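Long-range contacts in xanthomonas outer protein D (Xanthomonas euvesicatoria, PDB 2OIX), which is a type III secreted virulence effector, a Ulp1-family cysteine protease that probably removes SUMO from its conjugates, here as an inactivated catalytic domain: residues P25-L30 with R150-T155; P62-L67 with V80-N85; H75-V80 with A91-S96; V140-E145 with T165-D170. The protein carries 1 engineered substitution. One frame throughout, in Å; residues are numbered along the deposited sequence.

Interaction 1: residues P25-L30 with R150-T155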
loop_
_atom_site.group_PDB
_atom_site.type_symbol
_atom_site.label_atom_id
_atom_site.label_comp_id
_atom_site.label_asym_id
_atom_site.label_seq_id
_atom_site.Cartn_x
_atom_site.Cartn_y
_atom_site.Cartn_z
ATOM N N PRO A 25 -5.512 -19.569 1.753
ATOM C CA PRO A 25 -4.461 -19.617 2.796
ATOM C C PRO A 25 -3.798 -18.258 3.035
ATOM O O PRO A 25 -3.256 -17.652 2.104
ATOM C CB PRO A 25 -3.418 -20.598 2.225
ATOM C CG PRO A 25 -4.052 -21.220 0.957
ATOM C CD PRO A 25 -5.489 -20.766 0.888
ATOM N N ASN A 26 -3.862 -17.795 4.277
ATOM C CA ASN A 26 -3.251 -16.552 4.722
ATOM C C ASN A 26 -3.957 -15.239 4.328
ATOM O O ASN A 26 -3.470 -14.190 4.696
ATOM C CB ASN A 26 -1.773 -16.439 4.282
ATOM C CG ASN A 26 -0.936 -17.622 4.691
ATOM O OD1 ASN A 26 -1.138 -18.205 5.759
ATOM N ND2 ASN A 26 0.029 -17.980 3.846
ATOM N N ALA A 27 -5.072 -15.282 3.588
ATOM C CA ALA A 27 -5.718 -14.029 3.160
ATOM C C ALA A 27 -6.168 -13.112 4.339
ATOM O O ALA A 27 -6.236 -11.884 4.183
ATOM C CB ALA A 27 -6.853 -14.308 2.280
ATOM N N HIS A 28 -6.495 -13.731 5.480
ATOM C CA HIS A 28 -6.862 -13.005 6.698
ATOM C C HIS A 28 -5.705 -12.217 7.309
ATOM O O HIS A 28 -5.930 -11.434 8.248
ATOM C CB HIS A 28 -7.461 -13.940 7.735
ATOM C CG HIS A 28 -6.514 -14.990 8.203
ATOM N ND1 HIS A 28 -6.188 -16.082 7.432
ATOM C CD2 HIS A 28 -5.802 -15.105 9.345
ATOM C CE1 HIS A 28 -5.322 -16.831 8.089
ATOM N NE2 HIS A 28 -5.084 -16.266 9.255
ATOM N N LEU A 29 -4.482 -12.451 6.837
ATOM C CA LEU A 29 -3.319 -11.646 7.306
ATOM C C LEU A 29 -3.273 -10.269 6.635
ATOM O O LEU A 29 -2.549 -9.389 7.085
ATOM C CB LEU A 29 -1.976 -12.341 7.065
ATOM C CG LEU A 29 -1.705 -13.780 7.514
ATOM C CD1 LEU A 29 -0.257 -14.150 7.175
ATOM C CD2 LEU A 29 -1.974 -13.888 8.978
ATOM N N LEU A 30 -4.020 -10.098 5.549
ATOM C CA LEU A 30 -3.889 -8.895 4.687
ATOM C C LEU A 30 -4.928 -7.841 5.000
ATOM O O LEU A 30 -6.105 -8.179 5.230
ATOM C CB LEU A 30 -4.066 -9.270 3.212
ATOM C CG LEU A 30 -3.191 -10.395 2.653
ATOM C CD1 LEU A 30 -3.604 -10.780 1.239
ATOM C CD2 LEU A 30 -1.750 -9.994 2.663
ATOM N N ARG A 150 2.166 -13.280 -2.941
ATOM C CA ARG A 150 3.323 -13.845 -2.245
ATOM C C ARG A 150 2.995 -14.179 -0.784
ATOM O O ARG A 150 3.515 -15.148 -0.242
ATOM C CB ARG A 150 4.524 -12.894 -2.346
ATOM C CG ARG A 150 4.976 -12.732 -3.806
ATOM C CD ARG A 150 6.274 -11.923 -3.911
ATOM N NE ARG A 150 6.637 -11.702 -5.318
ATOM C CZ ARG A 150 7.567 -10.851 -5.740
ATOM N NH1 ARG A 150 8.249 -10.164 -4.892
ATOM N NH2 ARG A 150 7.833 -10.678 -7.052
ATOM N N VAL A 151 2.127 -13.400 -0.153
ATOM C CA VAL A 151 1.728 -13.724 1.233
ATOM C C VAL A 151 0.926 -15.043 1.163
ATOM O O VAL A 151 1.180 -15.970 1.917
ATOM C CB VAL A 151 0.942 -12.600 1.900
ATOM C CG1 VAL A 151 0.400 -13.068 3.253
ATOM C CG2 VAL A 151 1.850 -11.289 2.054
ATOM N N LEU A 152 0.002 -15.139 0.207
ATOM C CA LEU A 152 -0.848 -16.318 0.076
ATOM C C LEU A 152 -0.043 -17.577 -0.163
ATOM O O LEU A 152 -0.361 -18.642 0.384
ATOM C CB LEU A 152 -1.805 -16.136 -1.102
ATOM C CG LEU A 152 -3.228 -15.610 -0.862
ATOM C CD1 LEU A 152 -3.384 -14.578 0.267
ATOM C CD2 LEU A 152 -3.805 -15.084 -2.167
ATOM N N ASP A 153 0.984 -17.469 -1.010
ATOM C CA ASP A 153 1.678 -18.677 -1.420
ATOM C C ASP A 153 2.900 -18.941 -0.565
ATOM O O ASP A 153 3.626 -19.916 -0.790
ATOM C CB ASP A 153 1.957 -18.682 -2.929
ATOM C CG ASP A 153 3.146 -17.826 -3.334
ATOM O OD1 ASP A 153 3.792 -17.200 -2.472
ATOM O OD2 ASP A 153 3.433 -17.766 -4.561
ATOM N N GLY A 154 3.081 -18.080 0.436
ATOM C CA GLY A 154 4.154 -18.166 1.425
ATOM C C GLY A 154 5.574 -17.966 0.883
ATOM O O GLY A 154 6.510 -18.632 1.362
ATOM N N THR A 155 5.744 -17.114 -0.135
ATOM C CA THR A 155 7.079 -16.757 -0.624
ATOM C C THR A 155 7.490 -15.320 -0.203
ATOM O O THR A 155 8.657 -14.924 -0.339
ATOM C CB THR A 155 7.173 -16.958 -2.121
ATOM O OG1 THR A 155 6.279 -16.032 -2.745
ATOM C CG2 THR A 155 6.783 -18.433 -2.465
#
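Two donors grip the backbone oxygen of Val151: Asn26 ND2 at 3.0 Å from the loop, and Gly154 N, 3.2 Å from Val151 O. They approach from opposite faces of the carbonyl plane, and the hydrogen bond from the Asn26 side-chain amide is moderately bent, with 148° at its hydrogen. The second donor belongs to a Schellman motif that closes helix 136-153, completed by Thr155 N bonding back to Arg150 O. Glycine suits position 154 because the motif demands a positive phi. Asn26 thus adds a second donor to a carbonyl of the last helical turn, where the regular helical pattern of bonds runs out. Asn26 also has a positive phi, which asparagine tolerates better than most residues; its first torsion sets CG anti to the carbonyl carbon, on the side of the backbone N, and ND2 then reaches Val151 O.

Beside this polar link the contact is apolar. Leu30 and Val151 run alongside in opposite senses, CD2 of Leu30 lying 3.8 Å from CG1 of Val151, while CD1 of Leu29 touches that same methyl. Val151 further packs on Ile64 and Phe156, so this branched, compact side chain fills a junction between loop, helix and sheet. Leu152 lies across Leu30 at about a right angle, and both of its torsions lie off the staggered positions (chi1 -96°, chi2 34°), which hints at some strain. The alanine at 27 is small enough to let Leu152 CD1 come within 3.8 Å of its CA. The carbonyl of Pro25 meets the helix backbone itself in a CA-H...O contact, Leu152 CA lying 3.4 Å from Pro25 O.

Interaction 2: residues P62-L67 with V80-N85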
loop_
_atom_site.group_PDB
_atom_site.type_symbol
_atom_site.label_atom_id
_atom_site.label_comp_id
_atom_site.label_asym_id
_atom_site.label_seq_id
_atom_site.Cartn_x
_atom_site.Cartn_y
_atom_site.Cartn_z
ATOM N N PRO A 62 -5.782 -6.660 10.609
ATOM C CA PRO A 62 -4.747 -7.639 10.249
ATOM C C PRO A 62 -3.331 -7.063 10.144
ATOM O O PRO A 62 -3.166 -5.865 9.915
ATOM C CB PRO A 62 -5.205 -8.141 8.899
ATOM C CG PRO A 62 -6.715 -7.930 8.928
ATOM C CD PRO A 62 -6.876 -6.643 9.626
ATOM N N PRO A 63 -2.311 -7.911 10.341
ATOM C CA PRO A 63 -0.969 -7.385 10.585
ATOM C C PRO A 63 -0.145 -7.020 9.345
ATOM O O PRO A 63 0.906 -6.395 9.485
ATOM C CB PRO A 63 -0.313 -8.540 11.362
ATOM C CG PRO A 63 -0.885 -9.763 10.573
ATOM C CD PRO A 63 -2.348 -9.382 10.473
ATOM N N ILE A 64 -0.602 -7.372 8.146
ATOM C CA ILE A 64 0.146 -7.005 6.923
ATOM C C ILE A 64 -0.708 -5.987 6.174
ATOM O O ILE A 64 -1.698 -6.321 5.612
ATOM C CB ILE A 64 0.504 -8.192 6.033
ATOM C CG1 ILE A 64 1.441 -9.144 6.771
ATOM C CG2 ILE A 64 1.225 -7.703 4.767
ATOM C CD1 ILE A 64 1.785 -10.406 6.079
ATOM N N VAL A 65 -0.312 -4.729 6.201
ATOM C CA VAL A 65 -1.197 -3.652 5.766
ATOM C C VAL A 65 -0.553 -2.940 4.595
ATOM O O VAL A 65 0.646 -2.526 4.702
ATOM C CB VAL A 65 -1.397 -2.646 6.930
ATOM C CG1 VAL A 65 -2.347 -1.539 6.547
ATOM C CG2 VAL A 65 -1.973 -3.377 8.160
ATOM N N PHE A 66 -1.311 -2.832 3.488
ATOM C CA PHE A 66 -0.957 -2.080 2.282
ATOM C C PHE A 66 -1.568 -0.697 2.313
ATOM O O PHE A 66 -2.804 -0.556 2.244
ATOM C CB PHE A 66 -1.432 -2.865 1.022
ATOM C CG PHE A 66 -0.846 -4.220 0.978
ATOM C CD1 PHE A 66 0.315 -4.457 0.224
ATOM C CD2 PHE A 66 -1.385 -5.261 1.782
ATOM C CE1 PHE A 66 0.942 -5.740 0.256
ATOM C CE2 PHE A 66 -0.794 -6.518 1.787
ATOM C CZ PHE A 66 0.360 -6.762 0.992
ATOM N N LEU A 67 -0.712 0.322 2.379
ATOM C CA LEU A 67 -1.160 1.701 2.543
ATOM C C LEU A 67 -0.784 2.511 1.333
ATOM O O LEU A 67 0.407 2.806 1.124
ATOM C CB LEU A 67 -0.468 2.339 3.750
ATOM C CG LEU A 67 -0.688 1.577 5.081
ATOM C CD1 LEU A 67 0.611 1.202 5.746
ATOM C CD2 LEU A 67 -1.495 2.385 6.050
ATOM N N VAL A 80 4.110 -0.555 2.844
ATOM C CA VAL A 80 3.613 -1.842 3.365
ATOM C C VAL A 80 4.113 -1.962 4.808
ATOM O O VAL A 80 5.312 -1.748 5.120
ATOM C CB VAL A 80 4.075 -3.051 2.498
ATOM C CG1 VAL A 80 3.600 -4.404 3.102
ATOM C CG2 VAL A 80 3.586 -2.905 1.096
ATOM N N VAL A 81 3.222 -2.282 5.713
ATOM C CA VAL A 81 3.641 -2.421 7.112
ATOM C C VAL A 81 3.336 -3.864 7.578
ATOM O O VAL A 81 2.187 -4.302 7.452
ATOM C CB VAL A 81 2.916 -1.417 8.035
ATOM C CG1 VAL A 81 3.141 -1.763 9.438
ATOM C CG2 VAL A 81 3.334 0.047 7.780
ATOM N N ASP A 82 4.339 -4.588 8.095
ATOM C CA ASP A 82 4.188 -5.968 8.507
ATOM C C ASP A 82 4.443 -6.018 10.004
ATOM O O ASP A 82 5.583 -5.971 10.444
ATOM C CB ASP A 82 5.182 -6.877 7.758
ATOM C CG ASP A 82 5.325 -8.278 8.407
ATOM O OD1 ASP A 82 4.398 -8.726 9.136
ATOM O OD2 ASP A 82 6.361 -8.956 8.221
ATOM N N ARG A 83 3.374 -6.036 10.792
ATOM C CA ARG A 83 3.556 -6.069 12.239
ATOM C C ARG A 83 3.211 -7.398 12.892
ATOM O O ARG A 83 2.815 -7.442 14.073
ATOM C CB ARG A 83 2.834 -4.901 12.910
ATOM C CG ARG A 83 1.372 -4.893 12.586
ATOM C CD ARG A 83 0.712 -3.522 12.659
ATOM N NE ARG A 83 -0.640 -3.718 12.148
ATOM C CZ ARG A 83 -1.525 -2.774 11.903
ATOM N NH1 ARG A 83 -1.244 -1.498 12.161
ATOM N NH2 ARG A 83 -2.708 -3.137 11.415
ATOM N N ARG A 84 3.457 -8.494 12.176
ATOM C CA ARG A 84 3.180 -9.829 12.706
ATOM C C ARG A 84 4.019 -10.045 13.975
ATOM O O ARG A 84 3.581 -10.662 14.948
ATOM C CB ARG A 84 3.477 -10.932 11.696
ATOM C CG ARG A 84 2.440 -11.073 10.593
ATOM C CD ARG A 84 2.904 -12.122 9.638
ATOM N NE ARG A 84 3.973 -11.542 8.826
ATOM C CZ ARG A 84 4.653 -12.215 7.894
ATOM N NH1 ARG A 84 4.405 -13.510 7.683
ATOM N NH2 ARG A 84 5.602 -11.595 7.200
ATOM N N ASN A 85 5.220 -9.483 13.969
ATOM C CA ASN A 85 6.074 -9.489 15.146
ATOM C C ASN A 85 6.065 -8.079 15.717
ATOM O O ASN A 85 6.668 -7.175 15.146
ATOM C CB ASN A 85 7.492 -9.901 14.771
ATOM C CG ASN A 85 8.411 -10.007 15.978
ATOM O OD1 ASN A 85 8.117 -9.498 17.078
ATOM N ND2 ASN A 85 9.542 -10.680 15.780
#
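Val65 and Val81 form a hydrogen-bonded pair of an antiparallel beta hairpin, strands 64-71 and 75-82: Val65 N to Val81 O and Val81 N to Val65 O are both 2.8 Å, nearly straight and in the carbonyl planes. Ile64 with Asp82 and Phe66 with Val80 are the flanking non-hydrogen-bonded pairs, and beta-branched valine and isoleucine suit such extended backbone. Val80 lies alongside Phe66, its CG2 3.7 Å from ring atom CD1 and its CG1 over one ring face. On the other face of the sheet, Leu67 CD1 packs against Val81 CG2.

Beyond the strands Arg83 N bonds to Pro63 O at 2.8 Å, and the Arg83 side chain, extended from CG to NE, brings NH2 to Pro62 O at 3.1 Å, from above the carbonyl plane. Val65 CG2 covers a face of this guanidinium, and Leu56 O takes its NH1.

Arg84 is held side-on by Asp82 in a salt bridge, NE to OD1 and NH2 to OD2, with Asp157 as a further partner of NH2. Asp82 OD1 also accepts from Arg84 N, an Asx turn. So fixed, the flat group offers one face to Ile64, whose CD1 sits 3.7 Å above it, offset toward the rim.

Interaction 3: residues H75-V80 with A91-S96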
loop_
_atom_site.group_PDB
_atom_site.type_symbol
_atom_site.label_atom_id
_atom_site.label_comp_id
_atom_site.label_asym_id
_atom_site.label_seq_id
_atom_site.Cartn_x
_atom_site.Cartn_y
_atom_site.Cartn_z
ATOM N N HIS A 75 0.933 12.266 -7.308
ATOM C CA HIS A 75 1.718 11.035 -7.325
ATOM C C HIS A 75 1.150 10.002 -6.364
ATOM O O HIS A 75 0.437 10.376 -5.439
ATOM C CB HIS A 75 3.174 11.374 -6.951
ATOM C CG HIS A 75 4.132 10.235 -7.092
ATOM N ND1 HIS A 75 4.185 9.435 -8.209
ATOM C CD2 HIS A 75 5.104 9.781 -6.260
ATOM C CE1 HIS A 75 5.144 8.539 -8.059
ATOM N NE2 HIS A 75 5.718 8.730 -6.885
ATOM N N TRP A 76 1.421 8.717 -6.628
ATOM C CA TRP A 76 1.099 7.613 -5.704
ATOM C C TRP A 76 2.352 6.782 -5.373
ATOM O O TRP A 76 3.177 6.519 -6.240
ATOM C CB TRP A 76 0.142 6.607 -6.317
ATOM C CG TRP A 76 -1.291 7.056 -6.487
ATOM C CD1 TRP A 76 -1.873 7.494 -7.637
ATOM C CD2 TRP A 76 -2.292 7.092 -5.481
ATOM N NE1 TRP A 76 -3.209 7.823 -7.415
ATOM C CE2 TRP A 76 -3.493 7.563 -6.096
ATOM C CE3 TRP A 76 -2.307 6.757 -4.111
ATOM C CZ2 TRP A 76 -4.683 7.705 -5.394
ATOM C CZ3 TRP A 76 -3.521 6.913 -3.401
ATOM C CH2 TRP A 76 -4.677 7.383 -4.048
ATOM N N SER A 77 2.432 6.278 -4.148
ATOM C CA SER A 77 3.413 5.249 -3.845
ATOM C C SER A 77 2.759 4.273 -2.830
ATOM O O SER A 77 1.582 4.440 -2.439
ATOM C CB SER A 77 4.674 5.875 -3.303
ATOM O OG SER A 77 4.342 6.523 -2.090
ATOM N N LEU A 78 3.525 3.275 -2.411
ATOM C CA LEU A 78 2.998 2.234 -1.587
ATOM C C LEU A 78 3.848 2.039 -0.353
ATOM O O LEU A 78 5.095 1.814 -0.442
ATOM C CB LEU A 78 2.978 0.936 -2.339
ATOM C CG LEU A 78 2.532 -0.306 -1.553
ATOM C CD1 LEU A 78 1.088 -0.119 -1.003
ATOM C CD2 LEU A 78 2.691 -1.603 -2.405
ATOM N N LEU A 79 3.191 2.109 0.796
ATOM C CA LEU A 79 3.865 1.762 2.025
ATOM C C LEU A 79 3.268 0.425 2.510
ATOM O O LEU A 79 2.058 0.310 2.673
ATOM C CB LEU A 79 3.608 2.833 3.111
ATOM C CG LEU A 79 4.302 2.513 4.386
ATOM C CD1 LEU A 79 5.859 2.553 4.147
ATOM C CD2 LEU A 79 3.830 3.457 5.519
ATOM N N VAL A 80 4.110 -0.555 2.844
ATOM C CA VAL A 80 3.613 -1.842 3.365
ATOM C C VAL A 80 4.113 -1.962 4.808
ATOM O O VAL A 80 5.312 -1.748 5.120
ATOM C CB VAL A 80 4.075 -3.051 2.498
ATOM C CG1 VAL A 80 3.600 -4.404 3.102
ATOM C CG2 VAL A 80 3.586 -2.905 1.096
ATOM N N ALA A 91 8.645 -2.265 7.734
ATOM C CA ALA A 91 7.895 -1.338 6.873
ATOM C C ALA A 91 8.706 -1.091 5.604
ATOM O O ALA A 91 9.967 -0.994 5.664
ATOM C CB ALA A 91 7.623 -0.037 7.668
ATOM N N TYR A 92 8.025 -1.058 4.439
ATOM C CA TYR A 92 8.646 -1.035 3.141
ATOM C C TYR A 92 7.957 0.030 2.292
ATOM O O TYR A 92 6.720 0.042 2.191
ATOM C CB TYR A 92 8.432 -2.366 2.411
ATOM C CG TYR A 92 8.879 -3.565 3.253
ATOM C CD1 TYR A 92 10.223 -4.031 3.196
ATOM C CD2 TYR A 92 7.963 -4.249 4.077
ATOM C CE1 TYR A 92 10.645 -5.149 3.999
ATOM C CE2 TYR A 92 8.387 -5.390 4.892
ATOM C CZ TYR A 92 9.727 -5.782 4.834
ATOM O OH TYR A 92 10.136 -6.850 5.534
ATOM N N HIS A 93 8.744 0.945 1.740
ATOM C CA HIS A 93 8.197 1.970 0.836
ATOM C C HIS A 93 8.648 1.796 -0.608
ATOM O O HIS A 93 9.863 1.713 -0.881
ATOM C CB HIS A 93 8.547 3.376 1.398
ATOM C CG HIS A 93 7.915 4.500 0.620
ATOM N ND1 HIS A 93 8.639 5.552 0.100
ATOM C CD2 HIS A 93 6.620 4.738 0.287
ATOM C CE1 HIS A 93 7.829 6.370 -0.555
ATOM N NE2 HIS A 93 6.599 5.890 -0.471
ATOM N N TYR A 94 7.679 1.742 -1.531
ATOM C CA TYR A 94 7.906 1.552 -2.973
ATOM C C TYR A 94 7.427 2.809 -3.701
ATOM O O TYR A 94 6.246 3.193 -3.615
ATOM C CB TYR A 94 7.170 0.321 -3.512
ATOM C CG TYR A 94 7.423 -1.004 -2.732
ATOM C CD1 TYR A 94 8.413 -1.879 -3.157
ATOM C CD2 TYR A 94 6.621 -1.397 -1.661
ATOM C CE1 TYR A 94 8.658 -3.097 -2.518
ATOM C CE2 TYR A 94 6.845 -2.632 -0.978
ATOM C CZ TYR A 94 7.874 -3.487 -1.445
ATOM O OH TYR A 94 8.128 -4.686 -0.825
ATOM N N ASP A 95 8.370 3.467 -4.349
ATOM C CA ASP A 95 8.066 4.660 -5.143
ATOM C C ASP A 95 8.588 4.482 -6.561
ATOM O O ASP A 95 9.772 4.235 -6.768
ATOM C CB ASP A 95 8.685 5.880 -4.441
ATOM C CG ASP A 95 8.331 7.211 -5.127
ATOM O OD1 ASP A 95 8.551 8.271 -4.504
ATOM O OD2 ASP A 95 7.866 7.224 -6.290
ATOM N N SER A 96 7.718 4.613 -7.553
ATOM C CA SER A 96 8.079 4.279 -8.865
ATOM C C SER A 96 8.635 5.497 -9.614
ATOM O O SER A 96 9.001 5.404 -10.827
ATOM C CB SER A 96 6.834 3.749 -9.541
ATOM O OG SER A 96 5.813 4.735 -9.569
HETATM O O HOH W 1 4.803 4.594 -7.256
#
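Leu78 and Tyr94, and likewise Val80 and Tyr92, are hydrogen-bonded pairs of an antiparallel beta hairpin in the middle of the sheet. Four backbone bonds close them; Tyr94 N to Leu78 O and Val80 N to Tyr92 O are each 2.8 Å. Leu79 and His93 form the non-hydrogen-bonded pair between, where the strands draw closer. Three CA-H...O contacts supplement the ladder, among them Ala91 CA to Val80 O at 3.1 Å.

Apolar packing covers the face that carries Leu78, Val80, Tyr92 and Tyr94. Leu78 lies alongside Tyr94, its CD2 4.0 Å from ring atom CD2, and Val80 CG2 meets the ring edge at CE2. Tyrosine serves here because a buried ring can carry a hydroxyl to a polar group beyond: Tyr94 packs on Leu147 of helix 136-153 and bonds through OH to Arg162 O, and Tyr92 OH bonds to Arg162 NH1.

The polar side chains gather on the side of helix 102-114. Ser77 OG and His93 NE2 share a hydrogen bond of 2.8 Å; Gln104 NE2 also bonds to this hydroxyl, and Glu124 takes His93 ND1, so both nitrogens of the buried ring have partners.

At the end of the hairpin His75 meets Asp95, an arrangement consistent with the His-Asp pair of the Ulp1-family catalytic triad; Gln130 and the engineered Ala136 touch His75 nearby. Both side chains have CG anti to the backbone N (His75 chi1 -173°), and the ring and carboxylate planes lie 38° apart. Met97 N also bonds to Asp95 OD2. That oxygen lies in the ring plane of His75, 2.7 Å from NE2, with an almost straight bond of 166°.

Interaction 4: residues V140-E145 with T165-D170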
loop_
_atom_site.group_PDB
_atom_site.type_symbol
_atom_site.label_atom_id
_atom_site.label_comp_id
_atom_site.label_asym_id
_atom_site.label_seq_id
_atom_site.Cartn_x
_atom_site.Cartn_y
_atom_site.Cartn_z
ATOM N N VAL A 140 1.354 1.083 -8.000
ATOM C CA VAL A 140 0.827 0.772 -6.677
ATOM C C VAL A 140 -0.110 -0.447 -6.693
ATOM O O VAL A 140 0.146 -1.394 -5.928
ATOM C CB VAL A 140 0.207 1.987 -5.956
ATOM C CG1 VAL A 140 -0.451 1.522 -4.653
ATOM C CG2 VAL A 140 1.297 3.004 -5.627
ATOM N N LEU A 141 -1.069 -0.498 -7.641
ATOM C CA LEU A 141 -2.045 -1.575 -7.670
ATOM C C LEU A 141 -1.339 -2.891 -7.929
ATOM O O LEU A 141 -1.592 -3.896 -7.257
ATOM C CB LEU A 141 -3.130 -1.326 -8.749
ATOM C CG LEU A 141 -4.086 -0.218 -8.305
ATOM C CD1 LEU A 141 -5.265 -0.047 -9.133
ATOM C CD2 LEU A 141 -4.570 -0.480 -6.827
ATOM N N THR A 142 -0.500 -2.894 -8.965
ATOM C CA THR A 142 0.304 -4.044 -9.301
ATOM C C THR A 142 1.182 -4.524 -8.158
ATOM O O THR A 142 1.216 -5.735 -7.915
ATOM C CB THR A 142 1.176 -3.784 -10.555
ATOM O OG1 THR A 142 0.362 -3.180 -11.561
ATOM C CG2 THR A 142 1.765 -5.113 -11.060
ATOM N N GLY A 143 1.848 -3.608 -7.453
ATOM C CA GLY A 143 2.666 -4.001 -6.308
ATOM C C GLY A 143 1.835 -4.679 -5.204
ATOM O O GLY A 143 2.256 -5.720 -4.622
ATOM N N ILE A 144 0.636 -4.147 -4.956
ATOM C CA ILE A 144 -0.247 -4.725 -3.942
ATOM C C ILE A 144 -0.615 -6.163 -4.287
ATOM O O ILE A 144 -0.494 -7.046 -3.430
ATOM C CB ILE A 144 -1.514 -3.851 -3.728
ATOM C CG1 ILE A 144 -1.136 -2.514 -3.013
ATOM C CG2 ILE A 144 -2.562 -4.657 -2.930
ATOM C CD1 ILE A 144 -2.279 -1.510 -2.969
ATOM N N GLU A 145 -0.992 -6.362 -5.543
ATOM C CA GLU A 145 -1.475 -7.632 -6.120
ATOM C C GLU A 145 -0.390 -8.739 -6.084
ATOM O O GLU A 145 -0.638 -9.854 -5.622
ATOM C CB GLU A 145 -1.899 -7.386 -7.561
ATOM C CG GLU A 145 -2.302 -8.642 -8.335
ATOM C CD GLU A 145 -3.799 -8.864 -8.356
ATOM O OE1 GLU A 145 -4.523 -7.949 -7.884
ATOM O OE2 GLU A 145 -4.250 -9.932 -8.867
ATOM N N THR A 165 11.190 -4.953 -8.159
ATOM C CA THR A 165 11.998 -4.359 -9.234
ATOM C C THR A 165 11.427 -4.720 -10.604
ATOM O O THR A 165 11.319 -3.874 -11.499
ATOM C CB THR A 165 13.485 -4.806 -9.121
ATOM O OG1 THR A 165 13.980 -4.550 -7.800
ATOM C CG2 THR A 165 14.355 -4.073 -10.089
ATOM N N ASP A 166 10.989 -5.967 -10.738
ATOM C CA ASP A 166 10.580 -6.506 -12.042
ATOM C C ASP A 166 9.087 -6.442 -12.394
ATOM O O ASP A 166 8.665 -7.094 -13.344
ATOM C CB ASP A 166 11.068 -7.951 -12.145
ATOM C CG ASP A 166 12.595 -8.048 -12.180
ATOM O OD1 ASP A 166 13.225 -7.325 -12.999
ATOM O OD2 ASP A 166 13.172 -8.862 -11.406
ATOM N N ILE A 167 8.277 -5.711 -11.635
ATOM C CA ILE A 167 6.841 -5.692 -11.953
ATOM C C ILE A 167 6.554 -5.013 -13.300
ATOM O O ILE A 167 7.348 -4.222 -13.803
ATOM C CB ILE A 167 5.927 -5.115 -10.830
ATOM C CG1 ILE A 167 6.128 -3.600 -10.652
ATOM C CG2 ILE A 167 6.134 -5.887 -9.516
ATOM C CD1 ILE A 167 5.017 -2.898 -9.856
ATOM N N GLU A 168 5.413 -5.356 -13.879
ATOM C CA GLU A 168 5.019 -4.821 -15.161
ATOM C C GLU A 168 3.545 -4.477 -15.015
ATOM O O GLU A 168 2.677 -5.340 -15.201
ATOM C CB GLU A 168 5.265 -5.845 -16.274
ATOM C CG GLU A 168 6.729 -6.303 -16.433
ATOM C CD GLU A 168 6.877 -7.584 -17.277
ATOM O OE1 GLU A 168 6.585 -8.694 -16.760
ATOM O OE2 GLU A 168 7.288 -7.488 -18.466
ATOM N N PRO A 169 3.258 -3.223 -14.627
ATOM C CA PRO A 169 1.898 -2.720 -14.536
ATOM C C PRO A 169 1.331 -2.538 -15.923
ATOM O O PRO A 169 2.062 -2.210 -16.853
ATOM C CB PRO A 169 2.068 -1.338 -13.894
ATOM C CG PRO A 169 3.449 -1.334 -13.326
ATOM C CD PRO A 169 4.242 -2.209 -14.213
ATOM N N ASP A 170 0.024 -2.728 -16.053
ATOM C CA ASP A 170 -0.645 -2.529 -17.340
ATOM C C ASP A 170 -1.989 -1.857 -17.130
ATOM O O ASP A 170 -2.788 -2.300 -16.313
ATOM C CB ASP A 170 -0.820 -3.861 -18.071
ATOM C CG ASP A 170 -1.486 -4.917 -17.203
ATOM O OD1 ASP A 170 -0.839 -5.945 -16.907
ATOM O OD2 ASP A 170 -2.661 -4.720 -16.820
#
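Thr142, Ile167 and Pro169 make a small van der Waals contact at the surface, where the loop leading to helix 171-179 passes over one flank of helix 136-153. Thr142 bears most of it, its side chain turned toward the loop between the isoleucine and the proline. Thr142 and Ile167 overlap flank to flank, pointing opposite ways: Ile167 CD1 lies 4.0 Å from Thr142 CB and also 4.0 Å from Gly143 N. At Gly143 there is no side chain, and the tip of Ile167 meets the backbone N. The first torsion of Ile167 (chi1 69°) sets CG1 between its backbone N and carbonyl carbon, and chi2 of 164° then extends the chain to CD1. Ile167 also touches Val146 of the same helix, Ile127 and Ala128, so its apolar chain is covered from several sides.

Helix 136-153 is the central helix of the Ulp1-type protease fold, beginning at the engineered Ala136 and packed on the sheet through Val140 and Ile144. The loop ends in an N-cap: Asp170 OD2 accepts from Leu173 N at the start of helix 171-179. Proline just before this cap restricts the backbone ahead of the helix, and its ring also rests on Asp138 and His139.

Pro169 crosses Thr142 at about a right angle. The threonine hydroxyl bonds within its own helix, to Asp138 O one turn earlier, and toward the loop OG1 meets carbon: Pro169 CA and CB each lie 3.4 Å from it.

Overall arrangement
All four contacts lie in one Ulp1-type catalytic domain. Interactions 2 and 3 are successive hairpins of the mixed sheet: they share Val80 and strand 75-82, and their centres are 13 Å apart. Interactions 1 and 4 both use helix 136-153, at positions about 17 Å apart between centres, and their segments alternate along the chain. Interaction 1 spans the sequence of both hairpins and touches interaction 2 through Leu29 O and Ile64 N, 3.0 Å apart, a probable hydrogen bond. Val140 and Ile144, in the helix segment of interaction 4, pack against the strands of interaction 3. Helix and sheet are thereby joined, and His75, held by Asp95, meets Ala136 at the start of the helix, the probable active site.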